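Long-range contacts in homospermidine synthase (Legionella pneumophila subsp. pneumophila str. Philadelphia 1, PDB 2PH5), which probably catalyses the formation of homospermidine, a polyamine, and binds NAD: residues A[394-398]-A[430-434]; A[357-361]-A[372-376]; A[162-166]-A[425-429]. One frame throughout, in Å; residues are numbered along the deposited sequence.

How the contacts relate
The three contacts are neighbours in the interior of one chain, their centres 10 to 12 Å apart, and all fall in the range of the saccharopine dehydrogenase C-terminal family. Contact 2 joins two adjacent strands of the mixed sheet. Helix 158-176, whose start contributes NAD-binding residues, lies against that hairpin through Phe166 and, in contact 3, meets helix 423-430. The second segments of contacts 3 and 1 are consecutive, while their first segments lie far apart, so the two interleave. Contact 2 closes before contact 1 opens, and contact 3 spans it. Leu434, Ser375 and Phe166 tie the three together, joining the sheet to the helices around it, of which 391-408 touches the nicotinamide through Val396.

Contact 1 of 3, residues A[394-398]-A[430-434]; sequences LQVVA and AKPYL. With NAD (nicotinamide-adenine-dinucleotide), chain C.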
ATOM      1  N   LEU A 394       2.254   9.691 -22.288  1.00 19.05           N
ATOM      2  CA  LEU A 394       1.525  10.251 -23.424  1.00 21.24           C
ATOM      3  C   LEU A 394       0.680  11.471 -23.074  1.00 21.11           C
ATOM      4  O   LEU A 394       0.533  12.381 -23.889  1.00 21.32           O
ATOM      5  CB  LEU A 394       0.629   9.197 -24.089  1.00 19.00           C
ATOM      6  CG  LEU A 394      -0.003   9.671 -25.410  1.00 18.99           C
ATOM      7  CD1 LEU A 394       1.108  10.200 -26.321  1.00 16.38           C
ATOM      8  CD2 LEU A 394      -0.752   8.524 -26.097  1.00 16.89           C
ATOM      9  N   GLN A 395       0.129  11.501 -21.870  1.00 20.43           N
ATOM     10  CA  GLN A 395      -0.689  12.639 -21.492  1.00 21.45           C
ATOM     11  C   GLN A 395       0.201  13.855 -21.249  1.00 22.28           C
ATOM     12  O   GLN A 395      -0.219  14.998 -21.445  1.00 23.41           O
ATOM     13  CB  GLN A 395      -1.507  12.327 -20.239  1.00 19.18           C
ATOM     14  CG  GLN A 395      -2.529  11.238 -20.425  1.00 18.60           C
ATOM     15  CD  GLN A 395      -3.174  10.822 -19.110  1.00 21.03           C
ATOM     16  OE1 GLN A 395      -2.484  10.503 -18.146  1.00 22.64           O
ATOM     17  NE2 GLN A 395      -4.502  10.822 -19.070  1.00 23.12           N
ATOM     18  N   VAL A 396       1.445  13.606 -20.848  1.00 21.10           N
ATOM     19  CA  VAL A 396       2.373  14.694 -20.577  1.00 19.28           C
ATOM     20  C   VAL A 396       2.934  15.306 -21.849  1.00 18.80           C
ATOM     21  O   VAL A 396       3.003  16.530 -21.975  1.00 19.88           O
ATOM     22  CB  VAL A 396       3.550  14.225 -19.711  1.00 21.41           C
ATOM     23  CG1 VAL A 396       4.340  15.423 -19.224  1.00 20.54           C
ATOM     24  CG2 VAL A 396       3.037  13.391 -18.550  1.00 22.31           C
ATOM     25  N   VAL A 397       3.334  14.462 -22.793  1.00 17.23           N
ATOM     26  CA  VAL A 397       3.903  14.959 -24.034  1.00 16.29           C
ATOM     27  C   VAL A 397       2.827  15.515 -24.965  1.00 19.32           C
ATOM     28  O   VAL A 397       3.104  16.378 -25.804  1.00 17.68           O
ATOM     29  CB  VAL A 397       4.754  13.855 -24.747  1.00 16.96           C
ATOM     30  CG1 VAL A 397       5.905  13.441 -23.840  1.00 15.09           C
ATOM     31  CG2 VAL A 397       3.904  12.648 -25.108  1.00 15.09           C
ATOM     32  N   ALA A 398       1.594  15.039 -24.812  1.00 21.72           N
ATOM     33  CA  ALA A 398       0.505  15.553 -25.636  1.00 23.47           C
ATOM     34  C   ALA A 398       0.381  17.050 -25.325  1.00 24.85           C
ATOM     35  O   ALA A 398       0.279  17.883 -26.229  1.00 25.53           O
ATOM     36  CB  ALA A 398      -0.800  14.822 -25.311  1.00 21.81           C
ATOM     37  N   ALA A 430      -4.316  18.524 -28.274  1.00 24.94           N
ATOM     38  CA  ALA A 430      -3.966  17.385 -27.427  1.00 25.17           C
ATOM     39  C   ALA A 430      -5.018  16.284 -27.377  1.00 25.23           C
ATOM     40  O   ALA A 430      -4.687  15.116 -27.204  1.00 24.66           O
ATOM     41  CB  ALA A 430      -3.685  17.883 -26.022  1.00 20.55           C
ATOM     42  N   LYS A 431      -6.279  16.678 -27.518  1.00 27.68           N
ATOM     43  CA  LYS A 431      -7.422  15.766 -27.464  1.00 30.00           C
ATOM     44  C   LYS A 431      -7.225  14.428 -28.174  1.00 30.30           C
ATOM     45  O   LYS A 431      -7.635  13.391 -27.672  1.00 30.91           O
ATOM     46  CB  LYS A 431      -8.657  16.476 -28.025  1.00 31.30           C
ATOM     47  CG  LYS A 431      -9.945  16.190 -27.277  1.00 32.94           C
ATOM     48  CD  LYS A 431     -10.882  17.403 -27.313  1.00 33.78           C
ATOM     49  CE  LYS A 431     -12.116  17.200 -26.419  1.00 34.73           C
ATOM     50  NZ  LYS A 431     -12.991  18.406 -26.302  1.00 30.96           N
ATOM     51  N   PRO A 432      -6.606  14.441 -29.364  1.00 32.55           N
ATOM     52  CA  PRO A 432      -6.380  13.191 -30.104  1.00 32.23           C
ATOM     53  C   PRO A 432      -5.362  12.287 -29.429  1.00 32.54           C
ATOM     54  O   PRO A 432      -5.130  11.164 -29.867  1.00 34.01           O
ATOM     55  CB  PRO A 432      -5.876  13.680 -31.461  1.00 31.65           C
ATOM     56  CG  PRO A 432      -6.569  14.994 -31.616  1.00 32.99           C
ATOM     57  CD  PRO A 432      -6.387  15.605 -30.240  1.00 32.62           C
ATOM     58  N   TYR A 433      -4.763  12.785 -28.354  1.00 32.86           N
ATOM     59  CA  TYR A 433      -3.742  12.045 -27.626  1.00 32.34           C
ATOM     60  C   TYR A 433      -4.185  11.660 -26.221  1.00 31.25           C
ATOM     61  O   TYR A 433      -3.459  10.965 -25.511  1.00 32.80           O
ATOM     62  CB  TYR A 433      -2.481  12.905 -27.514  1.00 35.11           C
ATOM     63  CG  TYR A 433      -1.725  13.110 -28.806  1.00 37.05           C
ATOM     64  CD1 TYR A 433      -0.927  12.098 -29.331  1.00 38.32           C
ATOM     65  CD2 TYR A 433      -1.785  14.326 -29.489  1.00 38.60           C
ATOM     66  CE1 TYR A 433      -0.200  12.286 -30.499  1.00 40.96           C
ATOM     67  CE2 TYR A 433      -1.061  14.528 -30.666  1.00 41.37           C
ATOM     68  CZ  TYR A 433      -0.268  13.499 -31.165  1.00 42.15           C
ATOM     69  OH  TYR A 433       0.462  13.674 -32.321  1.00 42.54           O
ATOM     70  N   LEU A 434      -5.379  12.092 -25.828  1.00 28.06           N
ATOM     71  CA  LEU A 434      -5.870  11.844 -24.477  1.00 27.17           C
ATOM     72  C   LEU A 434      -6.977  10.801 -24.314  1.00 27.15           C
ATOM     73  O   LEU A 434      -7.597  10.708 -23.253  1.00 24.95           O
ATOM     74  CB  LEU A 434      -6.317  13.182 -23.871  1.00 25.36           C
ATOM     75  CG  LEU A 434      -5.254  14.290 -23.927  1.00 21.70           C
ATOM     76  CD1 LEU A 434      -5.802  15.589 -23.344  1.00 24.33           C
ATOM     77  CD2 LEU A 434      -4.037  13.845 -23.155  1.00 20.18           C
TER
HETATM   78  PA  NAD C 501      14.417  12.062 -15.983  1.00 27.86           P
HETATM   79  O1A NAD C 501      15.218  12.100 -14.711  1.00 26.13           O
HETATM   80  O2A NAD C 501      13.903  10.745 -16.448  1.00 27.37           O
HETATM   81  O5B NAD C 501      15.253  12.724 -17.205  1.00 25.38           O
HETATM   82  C5B NAD C 501      15.918  13.973 -17.033  1.00 27.00           C
HETATM   83  C4B NAD C 501      17.083  14.040 -18.038  1.00 29.21           C
HETATM   84  O4B NAD C 501      17.733  15.270 -17.797  1.00 29.00           O
HETATM   85  C3B NAD C 501      18.132  12.935 -17.877  1.00 28.14           C
HETATM   86  O3B NAD C 501      18.322  12.247 -19.116  1.00 29.26           O
HETATM   87  C2B NAD C 501      19.372  13.661 -17.436  1.00 28.91           C
HETATM   88  O2B NAD C 501      20.588  13.092 -17.865  1.00 28.66           O
HETATM   89  C1B NAD C 501      19.129  15.093 -17.917  1.00 28.62           C
HETATM   90  N9A NAD C 501      19.768  16.149 -17.122  1.00 29.31           N
HETATM   91  C8A NAD C 501      20.011  16.063 -15.740  1.00 29.97           C
HETATM   92  N7A NAD C 501      21.174  16.656 -15.404  1.00 29.74           N
HETATM   93  C5A NAD C 501      21.710  17.119 -16.556  1.00 30.34           C
HETATM   94  C6A NAD C 501      22.891  17.816 -16.812  1.00 29.38           C
HETATM   95  N6A NAD C 501      23.756  18.183 -15.865  1.00 26.74           N
HETATM   96  N1A NAD C 501      23.154  18.145 -18.134  1.00 29.57           N
HETATM   97  C2A NAD C 501      22.302  17.806 -19.166  1.00 28.17           C
HETATM   98  N3A NAD C 501      21.129  17.126 -18.938  1.00 29.92           N
HETATM   99  C4A NAD C 501      20.869  16.805 -17.636  1.00 29.62           C
HETATM  100  O3  NAD C 501      13.176  13.005 -15.710  1.00 28.99           O
HETATM  101  PN  NAD C 501      11.958  13.510 -16.625  1.00 29.46           P
HETATM  102  O1N NAD C 501      10.715  13.303 -15.845  1.00 29.57           O
HETATM  103  O2N NAD C 501      12.091  12.860 -17.977  1.00 25.34           O
HETATM  104  O5D NAD C 501      12.436  15.021 -16.603  1.00 32.91           O
HETATM  105  C5D NAD C 501      11.783  16.105 -17.213  1.00 34.33           C
HETATM  106  C4D NAD C 501      11.003  16.771 -16.099  1.00 35.46           C
HETATM  107  O4D NAD C 501       9.660  16.886 -16.489  1.00 35.99           O
HETATM  108  C3D NAD C 501      11.120  17.296 -14.683  1.00 35.59           C
HETATM  109  O3D NAD C 501      11.604  18.629 -14.656  1.00 35.53           O
HETATM  110  C2D NAD C 501       9.690  17.169 -14.187  1.00 35.56           C
HETATM  111  O2D NAD C 501       9.391  18.014 -13.113  1.00 37.50           O
HETATM  112  C1D NAD C 501       8.868  17.423 -15.446  1.00 34.30           C
HETATM  113  N1N NAD C 501       7.580  16.700 -15.559  1.00 33.51           N
HETATM  114  C2N NAD C 501       6.402  17.401 -15.690  1.00 32.92           C
HETATM  115  C3N NAD C 501       5.205  16.662 -15.818  1.00 32.90           C
HETATM  116  C7N NAD C 501       3.886  17.333 -15.979  1.00 31.18           C
HETATM  117  O7N NAD C 501       2.783  16.528 -16.114  1.00 32.78           O
HETATM  118  N7N NAD C 501       3.748  18.642 -16.023  1.00 30.93           N
HETATM  119  C4N NAD C 501       5.213  15.230 -15.811  1.00 33.89           C
HETATM  120  C5N NAD C 501       6.443  14.555 -15.670  1.00 33.84           C
HETATM  121  C6N NAD C 501       7.620  15.268 -15.547  1.00 32.74           C
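Ala398 presses its methyl into the turn 430-434, where CB lies 3.4 Å from Tyr433 CB and 4.0 Å from Leu434 CD2. Ala430 adds its own methyl to the same apolar cluster, with CB 4.3 Å from Ala398 CB. Leu394, one helical turn before Ala398, crosses the tyrosine at about a right angle: its CD1 is 4.1 Å from Tyr433 CD1, while CG and CD2 both rest near Tyr433 O. Its CG stands anti to the backbone N (chi1 -172°), which carries the branched end toward the turn. Leu434 completes the apolar set with one branch, CD2, placed 3.9 Å from Gln395 CA and also beside the CB and CG methylenes of that glutamine.

The fold element here is the short 3-10 turn 431-433, which links helix 423-430 to strand 436-442 and packs on helix 391-408. Within it, Tyr433 N bonds to Ala430 O and Leu434 N to Lys431 O.

No hydrogen bond crosses between the two segments; Gln395 NE2 and Tyr433 OH find partners outside them. Gln395 NE2 donates to Ser375 OG on the neighbouring sheet, and the same hydroxyl is hydrogen-bonded to Leu434 O, so one serine bridges helix and turn. Tyr433 OH makes a weak bond to Glu34 of helix 23-35.

Toward the cofactor, on the helix side turned away from the turn, Val396 meets the nicotinamide. Its CG1 is 3.5 Å from NAD C4N and 3.6 Å from O7N, with CG2 somewhat farther from both atoms.

Contact 2 of 3, residues A[357-361]-A[372-376]; sequences DELGV and WYGST
The side chains of Glu358 and Thr376 lie alongside each other with their ends in the same direction, at one end of the antiparallel beta hairpin formed by strands 352-364 and 370-378 in the mixed sheet. The glutamate chain bends at its second torsion, bringing its carboxylate alongside the threonine. Thr376 OG1 donates to Glu358 OE2 over 2.6 Å, meeting the anti side of that oxygen slightly out of the carboxylate plane, and Thr376 CG2 packs 3.4 Å from Glu358 CG. Thr280 and Thr282 also bond to this carboxylate, at OE1 and OE2 respectively, so three threonine hydroxyls fix its position.

Leu359 pairs with Ser375 and Val361 with Tyr373 as hydrogen-bonded pairs. The Val361 N to Tyr373 O bond is almost straight, at 171°, whereas Leu359 N reaches Ser375 O at a more bent 138°. Between them, Gly360 and Gly374 form a non-hydrogen-bonded pair whose CA atoms are only 3.7 Å apart.

The absence of a CB on both lets the strands come this close, and on Gly360 it also leaves room for the Trp372 indole. A chi1 of -172° sets the indole opposite the main-chain nitrogen and lays it across the facing strand, with CZ2 3.4 Å from Gly360 CA. Val361 O lies over one face of the indole, and Glu358 O sits at its edge. NE1 makes a weak hydrogen bond to Ala206 O of the adjoining strand 202-213.

Leu359, Val361 and Tyr373 meet helix 158-176 on the face they share with Ser375, whose OG bonds to Gln395 of helix 391-408. Leu359 touches Ala158 of the NAD site there, and Val361 CG2 lies 3.4 Å from Tyr373 O.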
ATOM      1  N   ASP A 357      -4.751   5.618 -17.260  1.00 27.51           N
ATOM      2  CA  ASP A 357      -4.434   6.731 -16.393  1.00 26.17           C
ATOM      3  C   ASP A 357      -5.549   7.766 -16.499  1.00 24.86           C
ATOM      4  O   ASP A 357      -5.770   8.336 -17.571  1.00 23.58           O
ATOM      5  CB  ASP A 357      -3.097   7.347 -16.814  1.00 27.09           C
ATOM      6  CG  ASP A 357      -2.508   8.254 -15.749  1.00 28.88           C
ATOM      7  OD1 ASP A 357      -3.292   8.940 -15.055  1.00 27.30           O
ATOM      8  OD2 ASP A 357      -1.265   8.291 -15.617  1.00 29.75           O
ATOM      9  N   GLU A 358      -6.268   7.982 -15.396  1.00 21.80           N
ATOM     10  CA  GLU A 358      -7.349   8.963 -15.377  1.00 19.88           C
ATOM     11  C   GLU A 358      -6.897  10.246 -14.734  1.00 17.80           C
ATOM     12  O   GLU A 358      -6.943  10.380 -13.517  1.00 16.58           O
ATOM     13  CB  GLU A 358      -8.567   8.470 -14.601  1.00 21.13           C
ATOM     14  CG  GLU A 358      -9.514   7.666 -15.423  1.00 26.10           C
ATOM     15  CD  GLU A 358     -10.961   7.803 -14.975  1.00 27.38           C
ATOM     16  OE1 GLU A 358     -11.241   7.721 -13.745  1.00 24.38           O
ATOM     17  OE2 GLU A 358     -11.817   7.981 -15.872  1.00 27.16           O
ATOM     18  N   LEU A 359      -6.464  11.189 -15.555  1.00 18.09           N
ATOM     19  CA  LEU A 359      -6.007  12.477 -15.064  1.00 18.66           C
ATOM     20  C   LEU A 359      -7.087  13.515 -15.324  1.00 17.37           C
ATOM     21  O   LEU A 359      -7.606  13.606 -16.434  1.00 18.06           O
ATOM     22  CB  LEU A 359      -4.721  12.891 -15.778  1.00 16.37           C
ATOM     23  CG  LEU A 359      -4.269  14.329 -15.508  1.00 15.47           C
ATOM     24  CD1 LEU A 359      -3.986  14.489 -14.024  1.00  9.97           C
ATOM     25  CD2 LEU A 359      -3.012  14.656 -16.339  1.00 14.21           C
ATOM     26  N   GLY A 360      -7.433  14.289 -14.302  1.00 16.03           N
ATOM     27  CA  GLY A 360      -8.453  15.301 -14.479  1.00 18.24           C
ATOM     28  C   GLY A 360      -8.625  16.182 -13.260  1.00 19.79           C
ATOM     29  O   GLY A 360      -7.885  16.054 -12.285  1.00 21.27           O
ATOM     30  N   VAL A 361      -9.605  17.077 -13.324  1.00 19.04           N
ATOM     31  CA  VAL A 361      -9.892  17.997 -12.233  1.00 21.23           C
ATOM     32  C   VAL A 361     -11.318  17.864 -11.728  1.00 22.52           C
ATOM     33  O   VAL A 361     -12.264  17.745 -12.502  1.00 24.86           O
ATOM     34  CB  VAL A 361      -9.677  19.460 -12.649  1.00 19.05           C
ATOM     35  CG1 VAL A 361      -8.193  19.751 -12.755  1.00 18.21           C
ATOM     36  CG2 VAL A 361     -10.366  19.724 -13.975  1.00 16.52           C
ATOM     37  N   TRP A 372     -16.298  16.291 -12.732  1.00 22.55           N
ATOM     38  CA  TRP A 372     -14.939  15.865 -13.044  1.00 23.94           C
ATOM     39  C   TRP A 372     -14.738  15.915 -14.546  1.00 25.23           C
ATOM     40  O   TRP A 372     -15.477  15.278 -15.300  1.00 24.64           O
ATOM     41  CB  TRP A 372     -14.693  14.437 -12.570  1.00 24.19           C
ATOM     42  CG  TRP A 372     -13.270  13.986 -12.678  1.00 26.15           C
ATOM     43  CD1 TRP A 372     -12.333  13.970 -11.675  1.00 26.97           C
ATOM     44  CD2 TRP A 372     -12.622  13.439 -13.837  1.00 26.65           C
ATOM     45  NE1 TRP A 372     -11.151  13.440 -12.139  1.00 23.47           N
ATOM     46  CE2 TRP A 372     -11.302  13.108 -13.460  1.00 25.50           C
ATOM     47  CE3 TRP A 372     -13.029  13.198 -15.157  1.00 24.84           C
ATOM     48  CZ2 TRP A 372     -10.387  12.546 -14.355  1.00 26.70           C
ATOM     49  CZ3 TRP A 372     -12.120  12.639 -16.051  1.00 25.67           C
ATOM     50  CH2 TRP A 372     -10.810  12.318 -15.643  1.00 25.90           C
ATOM     51  N   TYR A 373     -13.739  16.675 -14.977  1.00 25.53           N
ATOM     52  CA  TYR A 373     -13.429  16.793 -16.387  1.00 25.07           C
ATOM     53  C   TYR A 373     -11.964  16.433 -16.562  1.00 24.52           C
ATOM     54  O   TYR A 373     -11.112  16.961 -15.856  1.00 24.41           O
ATOM     55  CB  TYR A 373     -13.689  18.217 -16.872  1.00 25.76           C
ATOM     56  CG  TYR A 373     -13.490  18.378 -18.351  1.00 27.26           C
ATOM     57  CD1 TYR A 373     -12.221  18.567 -18.881  1.00 27.96           C
ATOM     58  CD2 TYR A 373     -14.571  18.307 -19.229  1.00 29.83           C
ATOM     59  CE1 TYR A 373     -12.029  18.683 -20.243  1.00 30.37           C
ATOM     60  CE2 TYR A 373     -14.392  18.422 -20.607  1.00 28.37           C
ATOM     61  CZ  TYR A 373     -13.117  18.613 -21.105  1.00 31.01           C
ATOM     62  OH  TYR A 373     -12.904  18.769 -22.458  1.00 32.18           O
ATOM     63  N   GLY A 374     -11.677  15.524 -17.490  1.00 23.84           N
ATOM     64  CA  GLY A 374     -10.305  15.115 -17.710  1.00 23.69           C
ATOM     65  C   GLY A 374     -10.092  14.064 -18.785  1.00 24.46           C
ATOM     66  O   GLY A 374     -10.954  13.830 -19.636  1.00 24.28           O
ATOM     67  N   SER A 375      -8.924  13.430 -18.734  1.00 23.48           N
ATOM     68  CA  SER A 375      -8.541  12.412 -19.700  1.00 23.70           C
ATOM     69  C   SER A 375      -8.426  11.019 -19.113  1.00 23.15           C
ATOM     70  O   SER A 375      -7.802  10.823 -18.076  1.00 22.82           O
ATOM     71  CB  SER A 375      -7.202  12.783 -20.341  1.00 26.43           C
ATOM     72  OG  SER A 375      -6.530  11.637 -20.832  1.00 26.91           O
ATOM     73  N   THR A 376      -9.045  10.054 -19.782  1.00 23.05           N
ATOM     74  CA  THR A 376      -8.977   8.669 -19.357  1.00 22.55           C
ATOM     75  C   THR A 376      -8.337   7.955 -20.528  1.00 21.52           C
ATOM     76  O   THR A 376      -9.006   7.641 -21.509  1.00 24.74           O
ATOM     77  CB  THR A 376     -10.355   8.072 -19.114  1.00 22.61           C
ATOM     78  OG1 THR A 376     -11.064   8.879 -18.170  1.00 27.72           O
ATOM     79  CG2 THR A 376     -10.220   6.655 -18.564  1.00 23.83           C
TER

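Contact 3 of 3, residues A[162-166]-A[425-429]; sequences LVSHF and YIIDI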
ATOM      1  N   LEU A 162      -1.754  20.911 -18.549  1.00 28.29           N
ATOM      2  CA  LEU A 162      -3.028  20.495 -19.088  1.00 26.77           C
ATOM      3  C   LEU A 162      -4.140  20.695 -18.067  1.00 26.64           C
ATOM      4  O   LEU A 162      -5.265  21.055 -18.420  1.00 25.88           O
ATOM      5  CB  LEU A 162      -2.941  19.024 -19.472  1.00 26.82           C
ATOM      6  CG  LEU A 162      -4.151  18.386 -20.135  1.00 26.46           C
ATOM      7  CD1 LEU A 162      -4.495  19.118 -21.430  1.00 28.31           C
ATOM      8  CD2 LEU A 162      -3.824  16.930 -20.412  1.00 28.46           C
ATOM      9  N   VAL A 163      -3.809  20.469 -16.800  1.00 25.82           N
ATOM     10  CA  VAL A 163      -4.765  20.585 -15.704  1.00 26.29           C
ATOM     11  C   VAL A 163      -5.427  21.962 -15.630  1.00 26.13           C
ATOM     12  O   VAL A 163      -6.626  22.076 -15.375  1.00 25.10           O
ATOM     13  CB  VAL A 163      -4.072  20.208 -14.362  1.00 24.85           C
ATOM     14  CG1 VAL A 163      -4.650  21.003 -13.196  1.00 27.05           C
ATOM     15  CG2 VAL A 163      -4.270  18.728 -14.113  1.00 23.29           C
ATOM     16  N   SER A 164      -4.640  23.002 -15.872  1.00 27.37           N
ATOM     17  CA  SER A 164      -5.147  24.362 -15.866  1.00 27.95           C
ATOM     18  C   SER A 164      -6.189  24.490 -16.984  1.00 28.15           C
ATOM     19  O   SER A 164      -7.269  25.045 -16.788  1.00 29.23           O
ATOM     20  CB  SER A 164      -3.983  25.328 -16.080  1.00 29.49           C
ATOM     21  OG  SER A 164      -4.426  26.618 -16.444  1.00 33.27           O
ATOM     22  N   HIS A 165      -5.887  23.952 -18.157  1.00 27.58           N
ATOM     23  CA  HIS A 165      -6.843  24.036 -19.249  1.00 27.55           C
ATOM     24  C   HIS A 165      -8.101  23.228 -18.979  1.00 27.77           C
ATOM     25  O   HIS A 165      -9.166  23.555 -19.504  1.00 30.02           O
ATOM     26  CB  HIS A 165      -6.200  23.587 -20.556  1.00 26.83           C
ATOM     27  CG  HIS A 165      -4.988  24.379 -20.915  1.00 26.20           C
ATOM     28  ND1 HIS A 165      -3.776  23.792 -21.207  1.00 28.28           N
ATOM     29  CD2 HIS A 165      -4.787  25.714 -20.984  1.00 27.43           C
ATOM     30  CE1 HIS A 165      -2.879  24.733 -21.436  1.00 26.91           C
ATOM     31  NE2 HIS A 165      -3.466  25.909 -21.307  1.00 29.64           N
ATOM     32  N   PHE A 166      -7.993  22.177 -18.168  1.00 27.49           N
ATOM     33  CA  PHE A 166      -9.171  21.372 -17.852  1.00 27.81           C
ATOM     34  C   PHE A 166     -10.085  22.144 -16.903  1.00 27.82           C
ATOM     35  O   PHE A 166     -11.309  22.049 -16.995  1.00 27.35           O
ATOM     36  CB  PHE A 166      -8.788  20.024 -17.214  1.00 26.55           C
ATOM     37  CG  PHE A 166      -8.237  18.998 -18.186  1.00 26.75           C
ATOM     38  CD1 PHE A 166      -8.596  19.014 -19.534  1.00 26.44           C
ATOM     39  CD2 PHE A 166      -7.398  17.975 -17.729  1.00 28.55           C
ATOM     40  CE1 PHE A 166      -8.132  18.027 -20.412  1.00 27.31           C
ATOM     41  CE2 PHE A 166      -6.926  16.978 -18.598  1.00 27.64           C
ATOM     42  CZ  PHE A 166      -7.294  17.004 -19.940  1.00 29.39           C
ATOM     43  N   TYR A 425      -7.504  26.105 -27.521  1.00 28.62           N
ATOM     44  CA  TYR A 425      -6.425  25.927 -28.481  1.00 26.79           C
ATOM     45  C   TYR A 425      -5.613  24.694 -28.106  1.00 26.99           C
ATOM     46  O   TYR A 425      -5.359  23.817 -28.940  1.00 27.11           O
ATOM     47  CB  TYR A 425      -5.517  27.148 -28.457  1.00 26.05           C
ATOM     48  CG  TYR A 425      -4.343  27.108 -29.406  1.00 26.56           C
ATOM     49  CD1 TYR A 425      -4.327  27.918 -30.543  1.00 26.48           C
ATOM     50  CD2 TYR A 425      -3.214  26.328 -29.128  1.00 24.67           C
ATOM     51  CE1 TYR A 425      -3.215  27.969 -31.375  1.00 26.92           C
ATOM     52  CE2 TYR A 425      -2.094  26.367 -29.954  1.00 24.54           C
ATOM     53  CZ  TYR A 425      -2.101  27.195 -31.075  1.00 26.95           C
ATOM     54  OH  TYR A 425      -0.985  27.278 -31.875  1.00 27.20           O
ATOM     55  N   ILE A 426      -5.204  24.635 -26.844  1.00 26.12           N
ATOM     56  CA  ILE A 426      -4.409  23.519 -26.357  1.00 25.20           C
ATOM     57  C   ILE A 426      -5.201  22.219 -26.384  1.00 25.52           C
ATOM     58  O   ILE A 426      -4.759  21.245 -26.984  1.00 25.42           O
ATOM     59  CB  ILE A 426      -3.847  23.811 -24.910  1.00 24.46           C
ATOM     60  CG1 ILE A 426      -2.417  24.342 -25.001  1.00 22.44           C
ATOM     61  CG2 ILE A 426      -3.757  22.530 -24.079  1.00 23.29           C
ATOM     62  CD1 ILE A 426      -2.246  25.551 -25.837  1.00 21.50           C
ATOM     63  N   ILE A 427      -6.381  22.213 -25.768  1.00 26.15           N
ATOM     64  CA  ILE A 427      -7.207  21.008 -25.726  1.00 26.85           C
ATOM     65  C   ILE A 427      -7.538  20.397 -27.086  1.00 27.34           C
ATOM     66  O   ILE A 427      -7.601  19.173 -27.212  1.00 26.39           O
ATOM     67  CB  ILE A 427      -8.534  21.259 -24.995  1.00 27.78           C
ATOM     68  CG1 ILE A 427      -8.264  21.677 -23.551  1.00 27.87           C
ATOM     69  CG2 ILE A 427      -9.383  19.999 -25.025  1.00 27.45           C
ATOM     70  CD1 ILE A 427      -7.460  20.671 -22.768  1.00 32.42           C
ATOM     71  N   ASP A 428      -7.763  21.242 -28.091  1.00 27.62           N
ATOM     72  CA  ASP A 428      -8.098  20.769 -29.432  1.00 28.06           C
ATOM     73  C   ASP A 428      -6.925  20.087 -30.127  1.00 28.25           C
ATOM     74  O   ASP A 428      -7.117  19.284 -31.042  1.00 27.83           O
ATOM     75  CB  ASP A 428      -8.597  21.923 -30.311  1.00 30.65           C
ATOM     76  CG  ASP A 428     -10.021  22.350 -29.973  1.00 32.61           C
ATOM     77  OD1 ASP A 428     -10.853  21.473 -29.644  1.00 33.79           O
ATOM     78  OD2 ASP A 428     -10.316  23.558 -30.055  1.00 34.59           O
ATOM     79  N   ILE A 429      -5.710  20.408 -29.700  1.00 26.49           N
ATOM     80  CA  ILE A 429      -4.534  19.802 -30.305  1.00 25.48           C
ATOM     81  C   ILE A 429      -4.156  18.517 -29.592  1.00 25.18           C
ATOM     82  O   ILE A 429      -3.751  17.536 -30.220  1.00 26.22           O
ATOM     83  CB  ILE A 429      -3.325  20.762 -30.271  1.00 24.98           C
ATOM     84  CG1 ILE A 429      -3.670  22.049 -31.031  1.00 26.62           C
ATOM     85  CG2 ILE A 429      -2.094  20.076 -30.856  1.00 20.43           C
ATOM     86  CD1 ILE A 429      -2.543  23.068 -31.098  1.00 24.41           C
TER
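Ile426 lies over one face of the His165 imidazole where helices 158-176 and 423-430 pack across each other. The two short helical segments cross at -110° with their axes 10.1 Å apart, so long side chains bridge the gap and the backbones do not approach closely. This helix-helix crossing joins the helix that begins at the NAD-binding residues Ala158 and Asn159 to the helix that precedes strand 436-442 at the edge of the mixed sheet.

The aromatic part is a CH-pi contact: Ile426 CB stands 3.9 Å from the centroid of the His165 ring and 22° off its normal, displaced toward the rim. Both branches of the isoleucine join in, CG1 toward CE1 and CG2 nearer ND1. His165 is held in this position in part by a weak hydrogen bond from its NE2 to Pro418 O, and its ring also meets that of His156.

The apolar part centres on the end of Ile427. Its second torsion (-58°) turns CD1 into the groove between Leu162 and Phe166, which are one helical turn apart; His165 CB borders the same methyl at 3.9 Å. Leu162 crosses Ile427 at about a right angle, while Phe166 meets it obliquely. Ile427 CD1 ends 3.6 Å from both Leu162 CD1 and Phe166 CE1.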